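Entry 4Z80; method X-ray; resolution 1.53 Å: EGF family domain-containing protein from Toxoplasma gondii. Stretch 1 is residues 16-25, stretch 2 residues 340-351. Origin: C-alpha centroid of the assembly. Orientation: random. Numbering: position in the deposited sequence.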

# COMPACT_ATOMS: atom_id res chain seq x y z
N MET A 16 -17.34 17.67 -6.65
CA MET A 16 -15.97 18.13 -6.93
C MET A 16 -15.05 18.01 -5.73
O MET A 16 -13.83 18.06 -5.89
CB MET A 16 -15.99 19.57 -7.44
CG MET A 16 -16.54 19.71 -8.86
SD MET A 16 -15.60 18.84 -10.11
CE MET A 16 -14.03 19.73 -10.06
N ASP A 17 -15.63 17.84 -4.54
CA ASP A 17 -14.86 17.61 -3.32
C ASP A 17 -13.91 16.42 -3.47
O ASP A 17 -12.84 16.40 -2.85
CB ASP A 17 -15.84 17.39 -2.15
CG ASP A 17 -15.16 17.16 -0.81
OD1 ASP A 17 -14.18 17.85 -0.48
OD2 ASP A 17 -15.64 16.28 -0.07
N ARG A 18 -14.25 15.46 -4.33
CA ARG A 18 -13.43 14.27 -4.48
C ARG A 18 -12.08 14.59 -5.14
O ARG A 18 -11.17 13.75 -5.14
CB ARG A 18 -14.17 13.17 -5.28
CG ARG A 18 -14.30 13.44 -6.78
CD ARG A 18 -15.32 12.48 -7.43
NE ARG A 18 -16.57 12.50 -6.69
CZ ARG A 18 -17.47 11.52 -6.70
NH1 ARG A 18 -17.28 10.43 -7.43
NH2 ARG A 18 -18.57 11.63 -5.96
N PHE A 19 -11.94 15.80 -5.69
CA PHE A 19 -10.70 16.20 -6.36
C PHE A 19 -9.87 17.14 -5.48
O PHE A 19 -8.81 17.60 -5.91
CB PHE A 19 -11.01 16.85 -7.71
CG PHE A 19 -11.75 15.94 -8.65
CD1 PHE A 19 -11.13 14.82 -9.18
CD2 PHE A 19 -13.08 16.18 -8.97
CE1 PHE A 19 -11.82 13.96 -10.04
CE2 PHE A 19 -13.76 15.33 -9.82
CZ PHE A 19 -13.13 14.22 -10.35
N ASN A 20 -10.31 17.39 -4.25
CA ASN A 20 -9.57 18.27 -3.34
C ASN A 20 -8.51 17.48 -2.58
O ASN A 20 -8.67 17.15 -1.40
CB ASN A 20 -10.50 18.99 -2.37
CG ASN A 20 -9.81 20.12 -1.64
OD1 ASN A 20 -8.58 20.20 -1.65
ND2 ASN A 20 -10.58 20.98 -1.00
N ILE A 21 -7.42 17.21 -3.27
CA ILE A 21 -6.41 16.27 -2.79
C ILE A 21 -5.72 16.74 -1.51
O ILE A 21 -5.60 15.97 -0.57
CB ILE A 21 -5.40 15.97 -3.92
CG1 ILE A 21 -6.10 15.10 -4.97
CG2 ILE A 21 -4.15 15.25 -3.39
CD1 ILE A 21 -5.30 14.88 -6.23
N PRO A 22 -5.28 18.02 -1.43
CA PRO A 22 -4.64 18.40 -0.17
C PRO A 22 -5.57 18.32 1.05
O PRO A 22 -5.12 17.97 2.14
CB PRO A 22 -4.20 19.85 -0.43
CG PRO A 22 -4.00 19.90 -1.90
CD PRO A 22 -5.15 19.07 -2.45
N LYS A 23 -6.85 18.61 0.87
CA LYS A 23 -7.79 18.55 1.98
C LYS A 23 -8.13 17.12 2.40
O LYS A 23 -8.34 16.85 3.58
CB LYS A 23 -9.08 19.30 1.61
CG LYS A 23 -10.08 19.44 2.77
CD LYS A 23 -11.28 20.27 2.34
CE LYS A 23 -12.13 20.67 3.53
NZ LYS A 23 -12.92 19.54 4.09
N ASN A 24 -8.18 16.20 1.43
CA ASN A 24 -8.73 14.87 1.67
C ASN A 24 -7.71 13.74 1.72
O ASN A 24 -7.99 12.69 2.29
CB ASN A 24 -9.78 14.57 0.60
CG ASN A 24 -10.96 15.52 0.70
OD1 ASN A 24 -11.20 16.12 1.74
ND2 ASN A 24 -11.69 15.68 -0.39
N HIS A 25 -6.52 13.96 1.15
CA HIS A 25 -5.44 12.98 1.22
C HIS A 25 -4.71 13.19 2.54
O HIS A 25 -3.62 13.78 2.60
CB HIS A 25 -4.51 13.12 0.02
CG HIS A 25 -3.55 11.98 -0.14
ND1 HIS A 25 -3.97 10.68 -0.30
CD2 HIS A 25 -2.20 11.95 -0.21
CE1 HIS A 25 -2.92 9.89 -0.44
NE2 HIS A 25 -1.84 10.64 -0.39
N HIS A 340 -13.52 6.99 0.41
CA HIS A 340 -12.59 7.45 -0.63
C HIS A 340 -13.27 7.65 -1.99
O HIS A 340 -12.84 8.50 -2.77
CB HIS A 340 -11.40 6.48 -0.76
CG HIS A 340 -11.75 5.14 -1.33
ND1 HIS A 340 -11.68 4.85 -2.67
CD2 HIS A 340 -12.17 4.00 -0.72
CE1 HIS A 340 -12.04 3.59 -2.87
NE2 HIS A 340 -12.35 3.06 -1.70
N GLU A 341 -14.33 6.91 -2.28
CA GLU A 341 -15.00 7.10 -3.57
C GLU A 341 -15.56 8.51 -3.74
O GLU A 341 -15.64 9.00 -4.87
CB GLU A 341 -16.14 6.10 -3.74
CG GLU A 341 -15.64 4.67 -3.86
CD GLU A 341 -15.51 3.97 -2.53
OE1 GLU A 341 -15.54 4.65 -1.48
OE2 GLU A 341 -15.40 2.73 -2.54
N THR A 342 -15.92 9.17 -2.65
CA THR A 342 -16.50 10.50 -2.72
C THR A 342 -15.53 11.58 -2.25
O THR A 342 -15.83 12.76 -2.36
CB THR A 342 -17.80 10.62 -1.89
OG1 THR A 342 -17.55 10.28 -0.52
CG2 THR A 342 -18.87 9.71 -2.46
N LYS A 343 -14.37 11.17 -1.74
CA LYS A 343 -13.39 12.11 -1.18
C LYS A 343 -12.08 12.13 -1.96
O LYS A 343 -11.24 13.02 -1.73
CB LYS A 343 -13.10 11.76 0.28
CG LYS A 343 -14.22 12.12 1.24
CD LYS A 343 -14.29 13.62 1.48
CE LYS A 343 -15.39 13.99 2.45
NZ LYS A 343 -15.42 15.47 2.65
N CYS A 344 -11.90 11.17 -2.87
CA CYS A 344 -10.64 11.00 -3.59
C CYS A 344 -10.88 10.84 -5.08
O CYS A 344 -11.97 10.45 -5.49
CB CYS A 344 -9.88 9.77 -3.07
SG CYS A 344 -9.59 9.75 -1.32
N PRO A 345 -9.85 11.11 -5.90
CA PRO A 345 -10.05 10.95 -7.34
C PRO A 345 -10.20 9.49 -7.77
O PRO A 345 -9.67 8.59 -7.12
CB PRO A 345 -8.77 11.56 -7.95
CG PRO A 345 -8.19 12.39 -6.86
CD PRO A 345 -8.53 11.70 -5.60
N PRO A 346 -10.93 9.26 -8.86
CA PRO A 346 -11.06 7.92 -9.42
C PRO A 346 -9.80 7.49 -10.15
O PRO A 346 -8.87 8.28 -10.35
CB PRO A 346 -12.24 8.07 -10.37
CG PRO A 346 -12.07 9.46 -10.88
CD PRO A 346 -11.61 10.26 -9.70
N ARG A 347 -9.78 6.23 -10.56
CA ARG A 347 -8.63 5.65 -11.25
C ARG A 347 -8.35 6.30 -12.59
O ARG A 347 -7.20 6.55 -12.94
CB ARG A 347 -8.86 4.16 -11.43
CG ARG A 347 -7.74 3.42 -12.12
CD ARG A 347 -8.03 1.94 -12.15
NE ARG A 347 -9.05 1.65 -13.13
CZ ARG A 347 -8.82 1.11 -14.33
NH1 ARG A 347 -7.60 0.77 -14.71
NH2 ARG A 347 -9.84 0.91 -15.15
N GLU A 348 -9.40 6.55 -13.36
CA GLU A 348 -9.22 6.95 -14.74
C GLU A 348 -9.03 8.45 -14.91
O GLU A 348 -9.67 9.24 -14.21
CB GLU A 348 -10.43 6.53 -15.57
CG GLU A 348 -10.80 5.05 -15.46
CD GLU A 348 -11.76 4.73 -14.33
OE1 GLU A 348 -12.06 5.60 -13.49
OE2 GLU A 348 -12.25 3.57 -14.29
N PRO A 349 -8.17 8.86 -15.85
CA PRO A 349 -8.19 10.27 -16.23
C PRO A 349 -9.55 10.66 -16.77
O PRO A 349 -10.34 9.78 -17.12
CB PRO A 349 -7.11 10.36 -17.33
CG PRO A 349 -6.28 9.17 -17.17
CD PRO A 349 -7.18 8.10 -16.62
N LEU A 350 -9.81 11.97 -16.84
CA LEU A 350 -11.11 12.45 -17.30
C LEU A 350 -10.98 12.94 -18.74
O LEU A 350 -10.29 13.93 -19.02
CB LEU A 350 -11.62 13.55 -16.38
CG LEU A 350 -11.65 13.23 -14.88
CD1 LEU A 350 -12.02 14.46 -14.10
CD2 LEU A 350 -12.62 12.08 -14.60
N LYS A 351 -11.66 12.27 -19.67
CA LYS A 351 -11.54 12.65 -21.06
C LYS A 351 -12.38 13.88 -21.38
O LYS A 351 -13.45 14.11 -20.80
CB LYS A 351 -11.95 11.49 -21.99
CG LYS A 351 -13.42 11.10 -21.93
CD LYS A 351 -13.73 10.11 -23.05
CE LYS A 351 -15.20 9.71 -23.03
NZ LYS A 351 -15.53 8.84 -24.19
O HOH W 1 -13.47 17.76 2.17
O HOH W 2 -17.95 13.57 -3.86
O HOH W 3 -13.07 15.81 4.49

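Stretch 1 runs through a 3-10 segment, Asp17 to Phe19, into a short helix, Ile21 to Asn24. Asn20 caps that helix: Asn20 OD1 accepts a weak bond from Lys23 N at 3.4 Å. Stretch 2 begins as a helix, His340 to Lys343, and leaves it at Cys344. The nearest CA atoms are those of Arg18 and Lys343, 3.9 Å apart. Here Arg18 O lies 3.0 Å from Pro345 N, but proline has no hydrogen to share, so this is packing only.

The CA-to-CB bond of Lys343 points away from stretch 1, yet its long side chain bends back. Lys343 NZ forms a salt bridge with Asp17 OD2 at 2.8 Å. Water 1 joins Lys343 NZ, Asp17 OD1, Asn24 OD1 and Lys23 NZ. Asn24 points toward stretch 2, and Asn24 ND2 gives a weak hydrogen bond to Lys343 O at 3.0 Å.

Arg18 loses the most area to the contact. One face of its guanidinium is covered by Thr342 CA and Glu341 O. Water 2 links Arg18 NH2 to Thr342 O.

Phe19, Ile21, Pro345 and Leu350 are buried; Pro346 is partly exposed. Phe19 CE1 lies 3.7 Å from Pro346 CD, and Phe19 CZ 3.9 Å from Leu350 CD1. Ile21 CD1 meets Pro345 CG at 3.9 Å. These side chains are apolar and make van der Waals contact without polar partners, which suits a mostly buried site.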